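Local coordinates for protein putative glycoside hydrolase (Bacteroides thetaiotaomicron VPI-5482, PDB 3HBZ) that probably takes part in carbohydrate metabolism as a putative, unproven glycoside hydrolase and binds calcium ions, at residues 133-138 with 190-195; 124-129 with 310-315; 33-38 with 46-51. One frame throughout, in Å; residues are numbered along the deposited sequence.

How the contacts relate
Contact 2 is the central one and is fully buried. It sets an aromatic ring against strand 306-313. The side chains of W126 and F312 are each about 9 Å from that of a calcium ligand, N101 and D332 respectively. Contact 1 is nested inside the chain loop that contact 2 closes. It lies further out and is partly buried, with two selenomethionines doing most of the touching. Strand 121-125 of contact 2 leads directly to helix 130-134 of contact 1. Contact 3 comes earlier in the chain and is buried between two small sheets, with mostly aliphatic chemistry. Contacts 2 and 3 meet where E125 OE2 packs 3.4 Å from N34 OD1. Contacts 1 and 3 do not touch.

Contact 1. Residues 133-138 with 190-195; sequences YAMTGV and GNAMSN
The backbones of 133-138 and 190-195 keep well apart. Their nearest CA atoms, of M135 and M193, are 8.4 Å from each other, and side chains fill the distance. Segment 133-138 carries the chain out of the short helix that includes Y133. A type I beta turn runs from A134 to G137, and an ST turn from T136 to V138 overlaps its end. G137 leaves the helical conformation with a positive phi of 78°. Segment 190-195 is the loop between strand 185-187 and helix 196-199. In it N191 O accepts from both S194 N and N195 N, which folds the loop back on itself.

M135 and M193, both selenomethionine, run antiparallel alongside one another. M135 passes M193 to reach the other loop, where its SE meets A192 CB at 3.9 Å. M193 SE lies beside the root of the M135 side chain, 4.0 Å from M135 CB, and is also near M135 CE. The M135 chain runs out extended and then bends at its last torsion (chi3 64°), which turns CE back toward the selenium of M193. Beyond its selenium, M193 crosses T136 at about a right angle, and its CE meets T136 CG2 at 3.7 Å.

The contact is apolar and joins the helix end to the loop near the protein surface. M135 is exposed, while T136 and A192 are buried. The side chain of M193 is about 6 Å from a bound PEG molecule. Both selenomethionines also touch a crystal neighbour.

T136 is fixed from its own side. Its OG1 donates to Y133 O at 2.6 Å, in the carbonyl plane, and accepts from V138 N at 3.1 Å. The same OG1 sits 4.0 Å above the Y133 ring plane, over the ring centre.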
loop_
_atom_site.group_PDB
_atom_site.type_symbol
_atom_site.label_atom_id
_atom_site.label_comp_id
_atom_site.label_asym_id
_atom_site.label_seq_id
_atom_site.Cartn_x
_atom_site.Cartn_y
_atom_site.Cartn_z
ATOM N N TYR A 133 -9.830 6.882 -4.370
ATOM C CA TYR A 133 -11.156 7.330 -3.932
ATOM C C TYR A 133 -11.352 8.857 -3.946
ATOM O O TYR A 133 -12.456 9.365 -4.215
ATOM C CB TYR A 133 -11.505 6.752 -2.555
ATOM C CG TYR A 133 -12.999 6.867 -2.194
ATOM C CD1 TYR A 133 -13.931 6.083 -2.819
ATOM C CD2 TYR A 133 -13.436 7.721 -1.200
ATOM C CE1 TYR A 133 -15.329 6.183 -2.521
ATOM C CE2 TYR A 133 -14.802 7.803 -0.842
ATOM C CZ TYR A 133 -15.745 7.049 -1.520
ATOM O OH TYR A 133 -17.087 7.157 -1.205
ATOM N N ALA A 134 -10.297 9.579 -3.619
ATOM C CA ALA A 134 -10.319 11.038 -3.652
ATOM C C ALA A 134 -10.740 11.559 -5.020
ATOM O O ALA A 134 -11.412 12.601 -5.127
ATOM C CB ALA A 134 -8.915 11.610 -3.266
HETATM N N MSE A 135 -10.393 10.798 -6.059
HETATM C CA MSE A 135 -10.685 11.176 -7.434
HETATM C C MSE A 135 -12.160 11.046 -7.791
HETATM O O MSE A 135 -12.563 11.604 -8.794
HETATM C CB MSE A 135 -9.829 10.369 -8.437
HETATM C CG MSE A 135 -8.355 10.666 -8.326
HETATM SE SE MSE A 135 -7.339 9.447 -9.484
HETATM C CE MSE A 135 -7.976 9.972 -11.186
ATOM N N THR A 136 -12.966 10.383 -6.952
ATOM C CA THR A 136 -14.427 10.253 -7.207
ATOM C C THR A 136 -15.174 11.512 -6.824
ATOM O O THR A 136 -16.359 11.659 -7.136
ATOM C CB THR A 136 -15.047 9.129 -6.366
ATOM O OG1 THR A 136 -14.972 9.486 -4.979
ATOM C CG2 THR A 136 -14.311 7.762 -6.615
ATOM N N GLY A 137 -14.510 12.377 -6.051
ATOM C CA GLY A 137 -15.147 13.591 -5.530
ATOM C C GLY A 137 -16.071 13.381 -4.333
ATOM O O GLY A 137 -16.681 14.346 -3.862
ATOM N N VAL A 138 -16.221 12.138 -3.859
ATOM C CA VAL A 138 -17.190 11.858 -2.778
ATOM C C VAL A 138 -16.741 12.259 -1.344
ATOM O O VAL A 138 -17.508 12.848 -0.644
ATOM C CB VAL A 138 -17.593 10.375 -2.763
ATOM C CG1 VAL A 138 -18.513 10.048 -1.513
ATOM C CG2 VAL A 138 -18.239 9.968 -4.157
ATOM N N GLY A 190 -1.661 6.865 -10.942
ATOM C CA GLY A 190 -1.779 7.058 -12.391
ATOM C C GLY A 190 -2.628 5.970 -13.052
ATOM O O GLY A 190 -3.154 6.187 -14.115
ATOM N N ASN A 191 -2.777 4.816 -12.409
ATOM C CA ASN A 191 -3.678 3.775 -12.886
ATOM C C ASN A 191 -5.056 3.696 -12.191
ATOM O O ASN A 191 -5.861 2.801 -12.459
ATOM C CB ASN A 191 -2.970 2.429 -12.761
ATOM C CG ASN A 191 -2.151 2.083 -14.011
ATOM O OD1 ASN A 191 -2.591 2.295 -15.138
ATOM N ND2 ASN A 191 -1.000 1.502 -13.804
ATOM N N ALA A 192 -5.307 4.601 -11.247
ATOM C CA ALA A 192 -6.407 4.431 -10.318
ATOM C C ALA A 192 -7.760 4.261 -11.012
ATOM O O ALA A 192 -8.612 3.518 -10.560
ATOM C CB ALA A 192 -6.485 5.630 -9.357
HETATM N N MSE A 193 -7.951 4.966 -12.114
HETATM C CA MSE A 193 -9.209 4.944 -12.800
HETATM C C MSE A 193 -9.055 4.589 -14.272
HETATM O O MSE A 193 -9.876 4.973 -15.074
HETATM C CB MSE A 193 -9.858 6.319 -12.628
HETATM C CG MSE A 193 -10.421 6.486 -11.287
HETATM SE SE MSE A 193 -11.615 8.008 -11.181
HETATM C CE MSE A 193 -12.854 7.330 -10.026
ATOM N N SER A 194 -7.974 3.920 -14.637
ATOM C CA SER A 194 -7.751 3.498 -16.035
ATOM C C SER A 194 -7.467 2.021 -16.012
ATOM O O SER A 194 -8.038 1.313 -16.766
ATOM C CB SER A 194 -6.592 4.279 -16.664
ATOM O OG SER A 194 -5.487 4.234 -15.800
ATOM N N ASN A 195 -6.632 1.550 -15.067
ATOM C CA ASN A 195 -6.371 0.110 -14.858
ATOM C C ASN A 195 -6.275 -0.177 -13.335
ATOM O O ASN A 195 -5.183 -0.375 -12.818
ATOM C CB ASN A 195 -5.030 -0.289 -15.505
ATOM C CG ASN A 195 -5.087 -0.351 -17.028
ATOM O OD1 ASN A 195 -5.569 -1.320 -17.582
ATOM N ND2 ASN A 195 -4.538 0.657 -17.697
#

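Contact 2. Residues 124-129 with 310-315; sequences MEWASG and IVFTSS
W126 lays the outer rim of its indole against strand 306-313. Its CH2 atom meets F312 CE2 at 3.9 Å, and CZ3 is almost as near to that atom. The indole rim comes to the edge of the F312 ring, near the phenyl plane, and the two side chains cross at a slant. The same rim touches I310 twice. I310 O lies at the edge of the indole, near its plane, 4.0 Å from W126 CZ3. The methyl CG2 of I310 packs on W126 CH2 at 4.2 Å.

In W126, CG stands beside the backbone N and anti to the carbonyl carbon (chi1 -71°). This directs the ring at the strand, and chi2 of 86° turns the benzo edge, with CZ3 and CH2, to the front. The first bond of the F312 side chain does not aim at segment 124-129, yet the far part of its ring, at CE2, comes close to the indole.

Strand 306-313 pairs antiparallel with strands 177-183, 200-205 and 240-247. Segment 124-129 leaves the hairpin of strands 115-118 and 121-125. The contact therefore packs the exit of a hairpin on a mainly antiparallel beta framework, consistent with the galactose-binding-like clan of this family.

The indole is held on other sides too. W126 NE1 hydrogen-bonds to E116 OE2, and E116 also binds a sodium ion, while Y100 meets the indole edge-to-face. The F312 ring continues into the core against L159, L161 and I241. M124 CE, of a selenomethionine in the same segment as W126, lies 3.3 Å above one face of the indole ring, offset toward the rim.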
loop_
_atom_site.group_PDB
_atom_site.type_symbol
_atom_site.label_atom_id
_atom_site.label_comp_id
_atom_site.label_asym_id
_atom_site.label_seq_id
_atom_site.Cartn_x
_atom_site.Cartn_y
_atom_site.Cartn_z
HETATM N N MSE A 124 7.898 1.953 7.665
HETATM C CA MSE A 124 6.988 1.470 6.600
HETATM C C MSE A 124 5.688 2.276 6.567
HETATM O O MSE A 124 5.124 2.612 7.627
HETATM C CB MSE A 124 6.637 -0.012 6.795
HETATM C CG MSE A 124 6.048 -0.648 5.524
HETATM SE SE MSE A 124 5.552 -2.458 5.825
HETATM C CE MSE A 124 3.827 -2.159 6.707
ATOM N N GLU A 125 5.233 2.585 5.354
ATOM C CA GLU A 125 3.930 3.125 5.088
ATOM C C GLU A 125 3.047 2.079 4.402
ATOM O O GLU A 125 3.365 1.580 3.313
ATOM C CB GLU A 125 4.018 4.363 4.211
ATOM C CG GLU A 125 5.018 5.384 4.730
ATOM C CD GLU A 125 4.858 6.792 4.145
ATOM O OE1 GLU A 125 3.905 7.037 3.342
ATOM O OE2 GLU A 125 5.699 7.656 4.543
ATOM N N TRP A 126 1.951 1.713 5.056
ATOM C CA TRP A 126 0.935 0.874 4.411
ATOM C C TRP A 126 0.312 1.681 3.283
ATOM O O TRP A 126 0.285 2.915 3.315
ATOM C CB TRP A 126 -0.172 0.481 5.375
ATOM C CG TRP A 126 0.220 -0.516 6.435
ATOM C CD1 TRP A 126 0.789 -0.251 7.635
ATOM C CD2 TRP A 126 0.041 -1.946 6.375
ATOM N NE1 TRP A 126 1.005 -1.446 8.327
ATOM C CE2 TRP A 126 0.526 -2.486 7.576
ATOM C CE3 TRP A 126 -0.512 -2.808 5.427
ATOM C CZ2 TRP A 126 0.506 -3.849 7.839
ATOM C CZ3 TRP A 126 -0.570 -4.155 5.694
ATOM C CH2 TRP A 126 -0.063 -4.673 6.886
ATOM N N ALA A 127 -0.182 0.975 2.284
ATOM C CA ALA A 127 -0.878 1.604 1.153
ATOM C C ALA A 127 -2.356 1.220 1.198
ATOM O O ALA A 127 -2.717 0.187 1.793
ATOM C CB ALA A 127 -0.252 1.122 -0.167
ATOM N N SER A 128 -3.193 2.035 0.538
ATOM C CA SER A 128 -4.608 1.718 0.269
ATOM C C SER A 128 -5.016 2.393 -1.005
ATOM O O SER A 128 -4.214 3.129 -1.603
ATOM C CB SER A 128 -5.545 2.253 1.363
ATOM O OG SER A 128 -5.600 3.678 1.361
ATOM N N GLY A 129 -6.271 2.178 -1.409
ATOM C CA GLY A 129 -6.813 2.916 -2.534
ATOM C C GLY A 129 -7.329 4.324 -2.251
ATOM O O GLY A 129 -8.014 4.897 -3.105
ATOM N N ILE A 310 0.930 -8.392 2.438
ATOM C CA ILE A 310 -0.217 -8.693 3.286
ATOM C C ILE A 310 -1.321 -7.784 2.776
ATOM O O ILE A 310 -1.083 -6.582 2.514
ATOM C CB ILE A 310 0.057 -8.392 4.769
ATOM C CG1 ILE A 310 1.122 -9.334 5.343
ATOM C CG2 ILE A 310 -1.259 -8.457 5.639
ATOM C CD1 ILE A 310 1.742 -8.816 6.643
ATOM N N VAL A 311 -2.507 -8.350 2.621
ATOM C CA VAL A 311 -3.656 -7.624 2.093
ATOM C C VAL A 311 -4.921 -7.914 2.903
ATOM O O VAL A 311 -5.226 -9.107 3.212
ATOM C CB VAL A 311 -3.946 -8.047 0.638
ATOM C CG1 VAL A 311 -5.098 -7.183 0.094
ATOM C CG2 VAL A 311 -2.679 -7.955 -0.236
ATOM N N PHE A 312 -5.621 -6.830 3.250
ATOM C CA PHE A 312 -6.937 -6.834 3.876
ATOM C C PHE A 312 -7.919 -6.105 2.977
ATOM O O PHE A 312 -7.582 -5.055 2.422
ATOM C CB PHE A 312 -6.928 -6.107 5.200
ATOM C CG PHE A 312 -5.832 -6.541 6.134
ATOM C CD1 PHE A 312 -5.994 -7.679 6.893
ATOM C CD2 PHE A 312 -4.694 -5.789 6.275
ATOM C CE1 PHE A 312 -5.006 -8.103 7.753
ATOM C CE2 PHE A 312 -3.676 -6.190 7.158
ATOM C CZ PHE A 312 -3.840 -7.336 7.885
ATOM N N THR A 313 -9.118 -6.649 2.838
ATOM C CA THR A 313 -10.199 -5.948 2.121
ATOM C C THR A 313 -11.589 -6.290 2.691
ATOM O O THR A 313 -11.874 -7.438 3.055
ATOM C CB THR A 313 -10.156 -6.190 0.613
ATOM O OG1 THR A 313 -11.253 -5.471 0.018
ATOM C CG2 THR A 313 -10.322 -7.698 0.272
ATOM N N SER A 314 -12.459 -5.291 2.732
ATOM C CA SER A 314 -13.806 -5.424 3.255
ATOM C C SER A 314 -14.744 -6.163 2.281
ATOM O O SER A 314 -15.830 -6.549 2.662
ATOM C CB SER A 314 -14.364 -4.047 3.616
ATOM O OG SER A 314 -14.424 -3.170 2.489
ATOM N N SER A 315 -14.335 -6.323 1.025
ATOM C CA SER A 315 -15.167 -6.976 -0.004
ATOM C C SER A 315 -14.273 -7.844 -0.908
ATOM O O SER A 315 -13.472 -7.350 -1.684
ATOM C CB SER A 315 -15.901 -5.946 -0.851
ATOM O OG SER A 315 -16.967 -5.341 -0.142
#

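Contact 3. Residues 33-38 with 46-51; sequences INIFVG and LAPEFT
I33 and F50 meet at an angle, the isoleucine end pointing at one corner of the phenyl ring. The closest atoms are I33 CD1 and F50 CE1, at 4.1 Å. The approach is oblique to the ring. I33 reaches that far because its chain is extended beyond CG1 (chi2 -170°). Two residues along the strand, I35 uses the same branch. Its CD1 comes to 4.4 Å from P48 CB.

P48 also lies next to F50. Its carbonyl carbon, P48 C, sits 4.2 Å above one face of the F50 ring, toward the rim. Y74 packs on F50 edge-to-face, and I12 touches both I33 and F50.

The strands belong to different sheets. Strand 32-36 lies in a mixed five-stranded sheet, and strand 49-52 pairs with strand 12-16. The contact packs strand 32-36 against strand 49-52 and the loop residue P48 before it; it is not strand pairing. Only carbon atoms meet across it, so its hold is dispersive and hydrophobic, with no directional bond to fix the angle.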
loop_
_atom_site.group_PDB
_atom_site.type_symbol
_atom_site.label_atom_id
_atom_site.label_comp_id
_atom_site.label_asym_id
_atom_site.label_seq_id
_atom_site.Cartn_x
_atom_site.Cartn_y
_atom_site.Cartn_z
ATOM N N ILE A 33 8.664 10.753 -1.070
ATOM C CA ILE A 33 9.426 9.642 -1.649
ATOM C C ILE A 33 9.961 8.751 -0.521
ATOM O O ILE A 33 10.486 9.266 0.450
ATOM C CB ILE A 33 10.587 10.134 -2.460
ATOM C CG1 ILE A 33 10.107 11.183 -3.482
ATOM C CG2 ILE A 33 11.297 8.916 -3.173
ATOM C CD1 ILE A 33 11.096 11.604 -4.520
ATOM N N ASN A 34 9.773 7.428 -0.643
ATOM C CA ASN A 34 10.378 6.435 0.251
ATOM C C ASN A 34 11.363 5.624 -0.584
ATOM O O ASN A 34 10.990 5.010 -1.590
ATOM C CB ASN A 34 9.330 5.504 0.907
ATOM C CG ASN A 34 8.600 6.157 2.122
ATOM O OD1 ASN A 34 7.886 7.121 1.971
ATOM N ND2 ASN A 34 8.826 5.634 3.307
ATOM N N ILE A 35 12.618 5.664 -0.172
ATOM C CA ILE A 35 13.730 4.991 -0.829
ATOM C C ILE A 35 14.115 3.809 0.076
ATOM O O ILE A 35 14.228 3.971 1.274
ATOM C CB ILE A 35 14.937 5.947 -0.912
ATOM C CG1 ILE A 35 14.566 7.175 -1.778
ATOM C CG2 ILE A 35 16.178 5.225 -1.486
ATOM C CD1 ILE A 35 15.577 8.334 -1.779
ATOM N N PHE A 36 14.287 2.624 -0.491
ATOM C CA PHE A 36 14.604 1.428 0.297
ATOM C C PHE A 36 16.019 0.896 0.008
ATOM O O PHE A 36 16.365 0.604 -1.147
ATOM C CB PHE A 36 13.584 0.300 0.021
ATOM C CG PHE A 36 12.154 0.658 0.388
ATOM C CD1 PHE A 36 11.388 1.436 -0.467
ATOM C CD2 PHE A 36 11.594 0.221 1.568
ATOM C CE1 PHE A 36 10.095 1.741 -0.162
ATOM C CE2 PHE A 36 10.266 0.534 1.883
ATOM C CZ PHE A 36 9.544 1.320 1.035
ATOM N N VAL A 37 16.815 0.736 1.069
ATOM C CA VAL A 37 18.165 0.197 0.946
ATOM C C VAL A 37 18.345 -0.986 1.902
ATOM O O VAL A 37 17.563 -1.174 2.831
ATOM C CB VAL A 37 19.214 1.303 1.215
ATOM C CG1 VAL A 37 18.967 2.456 0.290
ATOM C CG2 VAL A 37 19.176 1.769 2.682
ATOM N N GLY A 38 19.364 -1.799 1.663
ATOM C CA GLY A 38 19.614 -2.960 2.509
ATOM C C GLY A 38 20.020 -2.573 3.925
ATOM O O GLY A 38 20.762 -1.604 4.127
ATOM N N LEU A 46 23.833 10.046 1.826
ATOM C CA LEU A 46 23.290 9.623 0.540
ATOM C C LEU A 46 22.955 10.841 -0.308
ATOM O O LEU A 46 22.605 11.911 0.212
ATOM C CB LEU A 46 22.045 8.779 0.767
ATOM C CG LEU A 46 22.234 7.496 1.567
ATOM C CD1 LEU A 46 20.865 6.885 1.939
ATOM C CD2 LEU A 46 23.097 6.496 0.790
ATOM N N ALA A 47 23.038 10.670 -1.623
ATOM C CA ALA A 47 22.937 11.780 -2.553
ATOM C C ALA A 47 21.938 11.417 -3.659
ATOM O O ALA A 47 22.320 11.190 -4.808
ATOM C CB ALA A 47 24.367 12.113 -3.145
ATOM N N PRO A 48 20.652 11.347 -3.306
ATOM C CA PRO A 48 19.614 11.050 -4.292
ATOM C C PRO A 48 19.670 11.976 -5.520
ATOM O O PRO A 48 19.888 13.208 -5.393
ATOM C CB PRO A 48 18.301 11.252 -3.511
ATOM C CG PRO A 48 18.674 11.415 -2.053
ATOM C CD PRO A 48 20.110 11.724 -1.982
ATOM N N GLU A 49 19.498 11.387 -6.698
ATOM C CA GLU A 49 19.364 12.150 -7.950
ATOM C C GLU A 49 17.971 11.982 -8.537
ATOM O O GLU A 49 17.403 10.883 -8.500
ATOM C CB GLU A 49 20.403 11.725 -8.977
ATOM C CG GLU A 49 21.753 12.170 -8.578
ATOM C CD GLU A 49 22.814 11.713 -9.531
ATOM O OE1 GLU A 49 22.457 11.152 -10.597
ATOM O OE2 GLU A 49 23.994 11.904 -9.173
ATOM N N PHE A 50 17.416 13.081 -9.039
ATOM C CA PHE A 50 16.026 13.114 -9.455
ATOM C C PHE A 50 15.927 13.454 -10.948
ATOM O O PHE A 50 16.838 14.073 -11.537
ATOM C CB PHE A 50 15.226 14.148 -8.644
ATOM C CG PHE A 50 15.424 14.039 -7.162
ATOM C CD1 PHE A 50 14.779 13.044 -6.433
ATOM C CD2 PHE A 50 16.338 14.858 -6.501
ATOM C CE1 PHE A 50 14.994 12.904 -5.055
ATOM C CE2 PHE A 50 16.532 14.741 -5.119
ATOM C CZ PHE A 50 15.849 13.769 -4.394
ATOM N N THR A 51 14.821 13.046 -11.554
ATOM C CA THR A 51 14.368 13.692 -12.753
ATOM C C THR A 51 13.173 14.551 -12.354
ATOM O O THR A 51 12.477 14.244 -11.367
ATOM C CB THR A 51 14.024 12.709 -13.874
ATOM O OG1 THR A 51 12.978 11.836 -13.427
ATOM C CG2 THR A 51 15.284 11.897 -14.318
#